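Local coordinates for Ras GTPase-activating-like protein IQGAP2 (Homo sapiens, PDB 5CJP), which probably binds GTP-loaded Rho-family GTPases through a RasGAP-related helical domain and serves as an effector scaffold rather than hastening GTP hydrolysis, at residues I192-L195 against D196-P199; S298-Y301 against Q302-K306; L232-Y235 against R236-P240; V270-V273 against L274-A278. All coordinates share one frame; numbering follows the deposited sequence.

Overall arrangement
All four contacts are local, made within a turn or two of one stretch of chain. Contacts 3 and 4 are buried, on neighbouring helices 222-243 and 261-278, and are set apart by lying near a bound GTP. Contact 2, on helix 294-311, is partly buried: its Thr300 and Phe304 pack on the end of contact 4, and Phe304 also meets Tyr234 of contact 3. Contact 1 is a surface turn bridged by water, joined to contact 3 through Leu198 on Tyr237. All but contact 2 touch another protein's chain. Regular i to i+4 bonding rules contacts 2 and 4, whereas contact 3 widens to pi-type turns and contact 1 tightens to 3-10.

Contact 1 of 4, residues I192-L195 against D196-P199; sequences ISSL and DLLP
Leu195 and Leu198 meet through one methyl each, CD1 of Leu195 lying 3.9 Å from CD1 of Leu198. The two chains are skewed against each other rather than stacked along their length. Leu195 has CG trans to its own N (chi1 169°), which carries the branch away from the turn and lets the CD1 arm alone face its partner. Leu198 is rotated differently, with CG trans to the carbonyl carbon, and it is the buried member of the pair. Tyr307 of helix 294-311 packs against both leucines.

A second pair sits one residue back. CD1 of Leu197 touches Ser194 at CB, 4.0 Å away, while the serine hydroxyl turns to Ser190 O, where it is hydrogen-bonded. Asp196 folds back over the preceding peptide, with OD1 4.0 Å from Ser194 C.

This is a 3-10 turn that follows helix 167-193 and leads to Pro199, the N-cap residue of helix 200-216. Two i to i+3 bonds close it: Leu197 N donates to Ser194 O at 3.2 Å, and Leu198 N donates to Leu195 O, also at 3.2 Å. Water 1 bridges two carbonyls, giving one hydrogen to Leu198 O at 3.1 Å and making a weak bond to Leu195 O at 3.4 Å. Leu198 O has a further partner in a basic side chain of another protein's chain, and Leu197 packs on a basic side chain there too.

Contact 2 of 4, residues S298-Y301 against Q302-K306; sequences SETY and QEFRK
Tyr301 and Arg305 stand one turn apart on helix 294-311, a regular alpha helix of this largely helical protein, and its i to i+4 spacing sets most of the pairings here.

Backbone hydrogen bonds come first. Phe304 N donates to Thr300 O at 2.9 Å, and Arg305 N donates to Tyr301 O in the same pattern. Glu303 N bonds Glu299 O at 3.1 Å and has a second, weak bond to Thr300 O, whereas the link from Gln302 N to Ser298 O is weak and stretched to 3.4 Å.

The aromatic contacts follow. Arg305 lays its CB over one face of the Tyr301 ring, 4.0 Å above the plane and displaced toward the rim. Beyond CB the arginine bends at chi2 (-114°), leaving the guanidinium almost perpendicular to the ring, at 88°, with Tyr301 OH near its edge. NH1 is committed to a salt bridge with Asp223 of helix 222-243, so the arginine ties the two helices together while its aliphatic part rides on the tyrosine. Gln302, the very next residue, brings its amide obliquely to the CD2-CE2 flank, its plane at right angles to the ring, and NE2 approaches CD2 of Tyr301 to 3.4 Å.

Apolar packing occupies the buried side, where Phe304 also meets Leu274 and Ala277 of helix 261-278 and Tyr234 of helix 222-243. Thr300 and Phe304 run side by side in the same direction; OG1 of the threonine turns back to Tyr296 O. Its methyl CG2 then sits 4.0 Å from both CD1 and CE1 of the Phe304 ring.

Contact 3 of 4, residues L232-Y235 against R236-P240; sequences LLYY and RYMNP
Tyr234 leans over Asn239, five residues on, because the helix widens here into pi-type turns: Asn239 N bonds Tyr234 O at 2.8 Å, and Tyr237 N bonds Leu232 O at 3.0 Å. Trans placement of CG in Tyr234 (chi1 -166°) lays its ring across the asparagine. CB of Asn239 lies under a face, 4.1 Å from the Tyr234 ring centroid, a CH-pi contact. The asparagine's amide plane stays 40° from the ring, with OD1 accepting a weak hydrogen bond from Tyr234 OH. Its ND2 serves an aromatic side chain of another protein's chain.

Met238 takes the less usual first torsion (chi1 65°), which puts CG 3.7 Å from CD1 of Tyr234. SD follows at 5.3 Å from the Tyr234 ring centroid, an oblique Met-aromatic contact. Tyr235 points elsewhere: its ring stacks on an aromatic side chain of the other protein's chain, and a bound GTP lies about 5 Å from its side chain. The sequence YYRYMNP, from Tyr234 to Pro240, is consistent with the RasGAP signature helix, whose relatives read FLRF followed by NP at these positions.

Contact 4 of 4, residues V270-V273 against L274-A278; sequences VAKV and LQHAA
Val270 and Leu274 begin a run of regular alpha-helical bonds through the last two turns of helix 261-278, within the RasGAP-related domain. Leu274 N donates to Val270 O at 2.9 Å, and Gln275 N to Ala271 O at the same length. His276 N bonds Lys272 O at 3.1 Å, and Ala277 N bonds Val273 O, again at 3.1 Å. Unlike the preceding helix 222-243, with its wider turns, this one keeps the ordinary i to i+4 register.

The side chains sort by face. Val270 and Leu274 run alongside each other, pointing the same way, and touch where CG1 of the valine comes 4.1 Å from CD1 of the leucine; Thr184 of helix 167-193 packs against both. Gln275 swings to another side, onto Tyr235 of helix 222-243, and its NE2 bonds the backbone of another protein's chain; the Gln275 side chain is about 8 Å from a bound GTP.

Lys272 and His276 form the main lateral pair. The lysine is fully extended, starting from a CG trans to its backbone N (chi1 -172°), so its methylenes run beside the imidazole: CG lies 3.8 Å from CD2 of His276, and CE lies 4.0 Å from NE2 of the same ring. Outside the helix, the lysine NZ has a long, weak pairing with an acidic side chain of the other protein's chain. ND1, the ring nitrogen away from the lysine, is hydrogen-bonded to Lys281 O, and Phe283 meets the ring edge-to-face; together they probably limit its rotation. The carbonyl oxygen of Lys272 lies in the imidazole plane, at its edge, 3.0 Å from CD2 of His276.

Contact 1 of 4, residues I192-L195 against D196-P199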
loop_
_atom_site.group_PDB
_atom_site.type_symbol
_atom_site.label_atom_id
_atom_site.label_comp_id
_atom_site.label_asym_id
_atom_site.label_seq_id
_atom_site.Cartn_x
_atom_site.Cartn_y
_atom_site.Cartn_z
ATOM N N ILE E 192 31.475 -20.521 -8.691
ATOM C CA ILE E 192 32.796 -20.678 -8.077
ATOM C C ILE E 192 33.699 -19.442 -8.052
ATOM O O ILE E 192 34.467 -19.237 -7.095
ATOM C CB ILE E 192 33.581 -21.828 -8.734
ATOM C CG1 ILE E 192 32.868 -23.157 -8.462
ATOM C CG2 ILE E 192 35.010 -21.862 -8.200
ATOM C CD1 ILE E 192 32.755 -23.442 -7.051
ATOM N N SER E 193 33.620 -18.608 -9.083
ATOM C CA SER E 193 34.466 -17.416 -9.136
ATOM C C SER E 193 33.894 -16.263 -8.324
ATOM O O SER E 193 34.561 -15.256 -8.101
ATOM C CB SER E 193 34.660 -16.965 -10.585
ATOM O OG SER E 193 33.443 -16.520 -11.142
ATOM N N SER E 194 32.656 -16.421 -7.869
ATOM C CA SER E 194 31.998 -15.367 -7.114
ATOM C C SER E 194 31.678 -15.699 -5.660
ATOM O O SER E 194 30.615 -15.337 -5.163
ATOM C CB SER E 194 30.729 -14.953 -7.851
ATOM O OG SER E 194 31.055 -14.535 -9.171
ATOM N N LEU E 195 32.600 -16.374 -4.979
ATOM C CA LEU E 195 32.410 -16.719 -3.572
ATOM C C LEU E 195 32.346 -15.467 -2.705
ATOM O O LEU E 195 31.639 -15.436 -1.705
ATOM C CB LEU E 195 33.551 -17.613 -3.074
ATOM C CG LEU E 195 33.620 -17.846 -1.557
ATOM C CD1 LEU E 195 32.354 -18.566 -1.067
ATOM C CD2 LEU E 195 34.842 -18.651 -1.223
ATOM N N ASP E 196 33.083 -14.437 -3.093
ATOM C CA ASP E 196 33.116 -13.194 -2.338
ATOM C C ASP E 196 31.837 -12.367 -2.421
ATOM O O ASP E 196 31.694 -11.365 -1.725
ATOM C CB ASP E 196 34.305 -12.345 -2.791
ATOM C CG ASP E 196 34.448 -12.303 -4.303
ATOM O OD1 ASP E 196 33.430 -12.125 -5.005
ATOM O OD2 ASP E 196 35.588 -12.439 -4.793
ATOM N N LEU E 197 30.908 -12.777 -3.274
ATOM C CA LEU E 197 29.656 -12.052 -3.414
ATOM C C LEU E 197 28.557 -12.676 -2.567
ATOM O O LEU E 197 27.444 -12.173 -2.535
ATOM C CB LEU E 197 29.208 -12.030 -4.876
ATOM C CG LEU E 197 30.000 -11.189 -5.879
ATOM C CD1 LEU E 197 29.314 -11.265 -7.237
ATOM C CD2 LEU E 197 30.067 -9.743 -5.409
ATOM N N LEU E 198 28.858 -13.788 -1.913
ATOM C CA LEU E 198 27.879 -14.429 -1.060
ATOM C C LEU E 198 27.655 -13.540 0.164
ATOM O O LEU E 198 28.517 -12.755 0.543
ATOM C CB LEU E 198 28.363 -15.814 -0.597
ATOM C CG LEU E 198 28.210 -16.997 -1.540
ATOM C CD1 LEU E 198 28.457 -18.270 -0.768
ATOM C CD2 LEU E 198 26.809 -17.023 -2.112
ATOM N N PRO E 199 26.488 -13.653 0.793
ATOM C CA PRO E 199 26.188 -12.838 1.976
ATOM C C PRO E 199 26.985 -13.309 3.181
ATOM O O PRO E 199 27.126 -14.514 3.394
ATOM C CB PRO E 199 24.689 -13.060 2.188
ATOM C CG PRO E 199 24.187 -13.429 0.833
ATOM C CD PRO E 199 25.286 -14.330 0.294
HETATM O O HOH W 1 31.515 -13.310 0.890
#

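Contact 2 of 4, residues S298-Y301 against Q302-K306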
loop_
_atom_site.group_PDB
_atom_site.type_symbol
_atom_site.label_atom_id
_atom_site.label_comp_id
_atom_site.label_asym_id
_atom_site.label_seq_id
_atom_site.Cartn_x
_atom_site.Cartn_y
_atom_site.Cartn_z
ATOM N N SER E 298 33.865 -35.403 -11.173
ATOM C CA SER E 298 34.897 -35.483 -10.142
ATOM C C SER E 298 35.782 -34.252 -10.066
ATOM O O SER E 298 36.365 -33.969 -9.027
ATOM C CB SER E 298 35.773 -36.717 -10.361
ATOM O OG SER E 298 34.983 -37.882 -10.438
ATOM N N GLU E 299 35.902 -33.528 -11.171
ATOM C CA GLU E 299 36.714 -32.317 -11.188
ATOM C C GLU E 299 35.860 -31.219 -10.564
ATOM O O GLU E 299 36.329 -30.427 -9.740
ATOM C CB GLU E 299 37.076 -31.922 -12.623
ATOM C CG GLU E 299 37.766 -33.009 -13.427
ATOM C CD GLU E 299 38.101 -32.563 -14.847
ATOM O OE1 GLU E 299 37.189 -32.080 -15.560
ATOM O OE2 GLU E 299 39.278 -32.703 -15.251
ATOM N N THR E 300 34.594 -31.199 -10.971
ATOM C CA THR E 300 33.646 -30.222 -10.474
ATOM C C THR E 300 33.463 -30.352 -8.972
ATOM O O THR E 300 33.352 -29.345 -8.270
ATOM C CB THR E 300 32.307 -30.366 -11.185
ATOM O OG1 THR E 300 32.489 -30.093 -12.583
ATOM C CG2 THR E 300 31.298 -29.395 -10.605
ATOM N N TYR E 301 33.441 -31.583 -8.470
ATOM C CA TYR E 301 33.303 -31.807 -7.037
ATOM C C TYR E 301 34.500 -31.158 -6.332
ATOM O O TYR E 301 34.346 -30.456 -5.337
ATOM C CB TYR E 301 33.272 -33.304 -6.720
ATOM C CG TYR E 301 33.528 -33.593 -5.256
ATOM C CD1 TYR E 301 32.611 -33.195 -4.274
ATOM C CD2 TYR E 301 34.723 -34.193 -4.837
ATOM C CE1 TYR E 301 32.877 -33.377 -2.920
ATOM C CE2 TYR E 301 35.000 -34.378 -3.477
ATOM C CZ TYR E 301 34.070 -33.963 -2.528
ATOM O OH TYR E 301 34.334 -34.103 -1.190
ATOM N N GLN E 302 35.695 -31.395 -6.865
ATOM C CA GLN E 302 36.897 -30.827 -6.282
ATOM C C GLN E 302 36.820 -29.305 -6.226
ATOM O O GLN E 302 37.353 -28.682 -5.307
ATOM C CB GLN E 302 38.139 -31.264 -7.072
ATOM C CG GLN E 302 38.531 -32.728 -6.879
ATOM C CD GLN E 302 38.644 -33.096 -5.418
ATOM O OE1 GLN E 302 39.168 -32.325 -4.618
ATOM N NE2 GLN E 302 38.156 -34.278 -5.060
ATOM N N GLU E 303 36.166 -28.699 -7.207
ATOM C CA GLU E 303 36.021 -27.246 -7.208
ATOM C C GLU E 303 35.012 -26.856 -6.130
ATOM O O GLU E 303 35.250 -25.939 -5.351
ATOM C CB GLU E 303 35.545 -26.742 -8.574
ATOM C CG GLU E 303 36.555 -26.905 -9.680
ATOM C CD GLU E 303 36.110 -26.243 -10.970
ATOM O OE1 GLU E 303 35.899 -25.007 -10.974
ATOM O OE2 GLU E 303 35.970 -26.957 -11.987
ATOM N N PHE E 304 33.890 -27.570 -6.091
ATOM C CA PHE E 304 32.851 -27.320 -5.101
ATOM C C PHE E 304 33.402 -27.491 -3.695
ATOM O O PHE E 304 33.189 -26.643 -2.819
ATOM C CB PHE E 304 31.699 -28.290 -5.306
ATOM C CG PHE E 304 30.596 -27.744 -6.142
ATOM C CD1 PHE E 304 29.879 -28.576 -7.000
ATOM C CD2 PHE E 304 30.226 -26.408 -6.039
ATOM C CE1 PHE E 304 28.799 -28.084 -7.741
ATOM C CE2 PHE E 304 29.150 -25.909 -6.779
ATOM C CZ PHE E 304 28.435 -26.749 -7.631
ATOM N N ARG E 305 34.116 -28.593 -3.487
ATOM C CA ARG E 305 34.705 -28.898 -2.193
ATOM C C ARG E 305 35.586 -27.752 -1.715
ATOM O O ARG E 305 35.555 -27.376 -0.545
ATOM C CB ARG E 305 35.529 -30.182 -2.285
ATOM C CG ARG E 305 36.101 -30.638 -0.964
ATOM C CD ARG E 305 37.632 -30.565 -0.946
ATOM N NE ARG E 305 38.171 -30.888 0.380
ATOM C CZ ARG E 305 37.933 -32.025 1.035
ATOM N NH1 ARG E 305 37.169 -32.966 0.492
ATOM N NH2 ARG E 305 38.436 -32.198 2.249
ATOM N N LYS E 306 36.366 -27.192 -2.632
ATOM C CA LYS E 306 37.256 -26.081 -2.297
ATOM C C LYS E 306 36.453 -24.824 -1.935
ATOM O O LYS E 306 36.819 -24.070 -1.032
ATOM C CB LYS E 306 38.183 -25.784 -3.482
ATOM C CG LYS E 306 39.134 -24.636 -3.242
ATOM C CD LYS E 306 39.980 -24.351 -4.458
ATOM C CE LYS E 306 40.918 -23.189 -4.205
ATOM N NZ LYS E 306 41.759 -22.920 -5.402
#

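Contact 3 of 4, residues L232-Y235 against R236-P240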
loop_
_atom_site.group_PDB
_atom_site.type_symbol
_atom_site.label_atom_id
_atom_site.label_comp_id
_atom_site.label_asym_id
_atom_site.label_seq_id
_atom_site.Cartn_x
_atom_site.Cartn_y
_atom_site.Cartn_z
ATOM N N LEU E 232 23.592 -26.851 2.327
ATOM C CA LEU E 232 23.054 -25.536 2.659
ATOM C C LEU E 232 23.296 -24.519 1.551
ATOM O O LEU E 232 22.365 -23.890 1.055
ATOM C CB LEU E 232 23.695 -25.013 3.951
ATOM C CG LEU E 232 23.508 -23.518 4.280
ATOM C CD1 LEU E 232 22.018 -23.188 4.476
ATOM C CD2 LEU E 232 24.297 -23.182 5.538
ATOM N N LEU E 233 24.559 -24.367 1.171
ATOM C CA LEU E 233 24.953 -23.397 0.158
ATOM C C LEU E 233 24.497 -23.720 -1.245
ATOM O O LEU E 233 24.097 -22.823 -1.990
ATOM C CB LEU E 233 26.466 -23.231 0.169
ATOM C CG LEU E 233 27.037 -22.748 1.495
ATOM C CD1 LEU E 233 28.526 -22.553 1.337
ATOM C CD2 LEU E 233 26.367 -21.437 1.914
ATOM N N TYR E 234 24.546 -24.994 -1.609
ATOM C CA TYR E 234 24.151 -25.372 -2.947
ATOM C C TYR E 234 22.745 -25.916 -3.154
ATOM O O TYR E 234 21.915 -25.261 -3.774
ATOM C CB TYR E 234 25.156 -26.362 -3.565
ATOM C CG TYR E 234 24.915 -26.480 -5.042
ATOM C CD1 TYR E 234 25.159 -25.401 -5.881
ATOM C CD2 TYR E 234 24.242 -27.578 -5.570
ATOM C CE1 TYR E 234 24.714 -25.394 -7.212
ATOM C CE2 TYR E 234 23.793 -27.579 -6.894
ATOM C CZ TYR E 234 24.026 -26.479 -7.700
ATOM O OH TYR E 234 23.512 -26.439 -8.973
ATOM N N TYR E 235 22.476 -27.119 -2.668
ATOM C CA TYR E 235 21.166 -27.730 -2.882
ATOM C C TYR E 235 20.012 -26.913 -2.329
ATOM O O TYR E 235 18.942 -26.856 -2.910
ATOM C CB TYR E 235 21.119 -29.131 -2.262
ATOM C CG TYR E 235 19.866 -29.901 -2.610
ATOM C CD1 TYR E 235 19.700 -30.459 -3.873
ATOM C CD2 TYR E 235 18.831 -30.039 -1.689
ATOM C CE1 TYR E 235 18.548 -31.132 -4.215
ATOM C CE2 TYR E 235 17.663 -30.713 -2.014
ATOM C CZ TYR E 235 17.524 -31.260 -3.281
ATOM O OH TYR E 235 16.364 -31.931 -3.621
ATOM N N ARG E 236 20.240 -26.274 -1.194
ATOM C CA ARG E 236 19.210 -25.494 -0.553
ATOM C C ARG E 236 19.158 -24.022 -0.981
ATOM O O ARG E 236 18.083 -23.506 -1.310
ATOM C CB ARG E 236 19.382 -25.620 0.966
ATOM C CG ARG E 236 18.291 -26.444 1.652
ATOM C CD ARG E 236 16.993 -25.625 1.608
ATOM N NE ARG E 236 15.949 -25.999 2.569
ATOM C CZ ARG E 236 16.163 -26.511 3.775
ATOM N NH1 ARG E 236 17.392 -26.754 4.210
ATOM N NH2 ARG E 236 15.132 -26.732 4.574
ATOM N N TYR E 237 20.309 -23.354 -1.019
ATOM C CA TYR E 237 20.348 -21.938 -1.361
ATOM C C TYR E 237 20.231 -21.529 -2.825
ATOM O O TYR E 237 19.316 -20.799 -3.191
ATOM C CB TYR E 237 21.608 -21.306 -0.763
ATOM C CG TYR E 237 21.762 -19.825 -1.041
ATOM C CD1 TYR E 237 20.736 -18.918 -0.723
ATOM C CD2 TYR E 237 22.950 -19.319 -1.590
ATOM C CE1 TYR E 237 20.891 -17.551 -0.941
ATOM C CE2 TYR E 237 23.118 -17.946 -1.814
ATOM C CZ TYR E 237 22.086 -17.067 -1.488
ATOM O OH TYR E 237 22.242 -15.705 -1.709
ATOM N N MET E 238 21.143 -21.988 -3.671
ATOM C CA MET E 238 21.097 -21.570 -5.070
ATOM C C MET E 238 20.574 -22.528 -6.128
ATOM O O MET E 238 20.077 -22.080 -7.154
ATOM C CB MET E 238 22.468 -21.074 -5.493
ATOM C CG MET E 238 23.545 -22.119 -5.488
ATOM S SD MET E 238 25.081 -21.257 -5.784
ATOM C CE MET E 238 25.936 -21.491 -4.163
ATOM N N ASN E 239 20.671 -23.834 -5.900
ATOM C CA ASN E 239 20.194 -24.783 -6.896
ATOM C C ASN E 239 18.722 -24.513 -7.259
ATOM O O ASN E 239 18.307 -24.672 -8.414
ATOM C CB ASN E 239 20.393 -26.216 -6.396
ATOM C CG ASN E 239 20.449 -27.221 -7.528
ATOM O OD1 ASN E 239 21.072 -26.976 -8.562
ATOM N ND2 ASN E 239 19.812 -28.365 -7.334
ATOM N N PRO E 240 17.903 -24.125 -6.269
ATOM C CA PRO E 240 16.508 -23.857 -6.619
ATOM C C PRO E 240 16.373 -22.651 -7.552
ATOM O O PRO E 240 15.469 -22.597 -8.382
ATOM C CB PRO E 240 15.861 -23.619 -5.258
ATOM C CG PRO E 240 16.606 -24.586 -4.382
ATOM C CD PRO E 240 18.041 -24.377 -4.819
#

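Contact 4 of 4, residues V270-V273 against L274-A278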
loop_
_atom_site.group_PDB
_atom_site.type_symbol
_atom_site.label_atom_id
_atom_site.label_comp_id
_atom_site.label_asym_id
_atom_site.label_seq_id
_atom_site.Cartn_x
_atom_site.Cartn_y
_atom_site.Cartn_z
ATOM N N VAL E 270 20.878 -29.132 -15.618
ATOM C CA VAL E 270 22.095 -28.554 -15.094
ATOM C C VAL E 270 22.106 -28.798 -13.604
ATOM O O VAL E 270 23.119 -29.212 -13.054
ATOM C CB VAL E 270 22.186 -27.045 -15.347
ATOM C CG1 VAL E 270 23.491 -26.526 -14.782
ATOM C CG2 VAL E 270 22.097 -26.746 -16.834
ATOM N N ALA E 271 20.972 -28.558 -12.954
ATOM C CA ALA E 271 20.860 -28.756 -11.512
ATOM C C ALA E 271 21.186 -30.184 -11.098
ATOM O O ALA E 271 21.778 -30.415 -10.044
ATOM C CB ALA E 271 19.485 -28.401 -11.055
ATOM N N LYS E 272 20.796 -31.146 -11.925
ATOM C CA LYS E 272 21.068 -32.529 -11.606
ATOM C C LYS E 272 22.573 -32.788 -11.674
ATOM O O LYS E 272 23.157 -33.353 -10.747
ATOM C CB LYS E 272 20.315 -33.457 -12.557
ATOM C CG LYS E 272 20.396 -34.922 -12.162
ATOM C CD LYS E 272 19.604 -35.771 -13.107
ATOM C CE LYS E 272 19.806 -37.255 -12.845
ATOM N NZ LYS E 272 19.150 -38.060 -13.929
ATOM N N VAL E 273 23.213 -32.370 -12.755
ATOM C CA VAL E 273 24.652 -32.582 -12.858
ATOM C C VAL E 273 25.390 -31.913 -11.706
ATOM O O VAL E 273 26.260 -32.518 -11.089
ATOM C CB VAL E 273 25.222 -32.040 -14.173
ATOM C CG1 VAL E 273 26.740 -32.155 -14.153
ATOM C CG2 VAL E 273 24.662 -32.823 -15.338
ATOM N N LEU E 274 25.045 -30.665 -11.405
ATOM C CA LEU E 274 25.713 -29.965 -10.320
ATOM C C LEU E 274 25.447 -30.567 -8.930
ATOM O O LEU E 274 26.342 -30.554 -8.077
ATOM C CB LEU E 274 25.366 -28.467 -10.355
ATOM C CG LEU E 274 25.986 -27.625 -11.493
ATOM C CD1 LEU E 274 25.619 -26.155 -11.315
ATOM C CD2 LEU E 274 27.494 -27.769 -11.498
ATOM N N GLN E 275 24.244 -31.103 -8.696
ATOM C CA GLN E 275 23.931 -31.727 -7.407
ATOM C C GLN E 275 24.919 -32.861 -7.233
ATOM O O GLN E 275 25.679 -32.894 -6.277
ATOM C CB GLN E 275 22.537 -32.333 -7.400
ATOM C CG GLN E 275 21.699 -32.121 -6.136
ATOM C CD GLN E 275 22.442 -32.272 -4.806
ATOM O OE1 GLN E 275 23.349 -31.505 -4.520
ATOM N NE2 GLN E 275 22.034 -33.243 -3.982
ATOM N N HIS E 276 24.906 -33.782 -8.191
ATOM C CA HIS E 276 25.805 -34.933 -8.175
ATOM C C HIS E 276 27.249 -34.553 -7.896
ATOM O O HIS E 276 27.915 -35.197 -7.081
ATOM C CB HIS E 276 25.715 -35.679 -9.500
ATOM C CG HIS E 276 24.499 -36.539 -9.613
ATOM N ND1 HIS E 276 24.502 -37.880 -9.290
ATOM C CD2 HIS E 276 23.226 -36.238 -9.962
ATOM C CE1 HIS E 276 23.284 -38.366 -9.434
ATOM N NE2 HIS E 276 22.490 -37.392 -9.841
ATOM N N ALA E 277 27.728 -33.510 -8.569
ATOM C CA ALA E 277 29.097 -33.052 -8.374
ATOM C C ALA E 277 29.287 -32.570 -6.947
ATOM O O ALA E 277 30.235 -32.968 -6.281
ATOM C CB ALA E 277 29.417 -31.947 -9.338
ATOM N N ALA E 278 28.378 -31.726 -6.471
ATOM C CA ALA E 278 28.491 -31.195 -5.116
ATOM C C ALA E 278 28.432 -32.296 -4.067
ATOM O O ALA E 278 29.029 -32.179 -2.997
ATOM C CB ALA E 278 27.398 -30.181 -4.861
#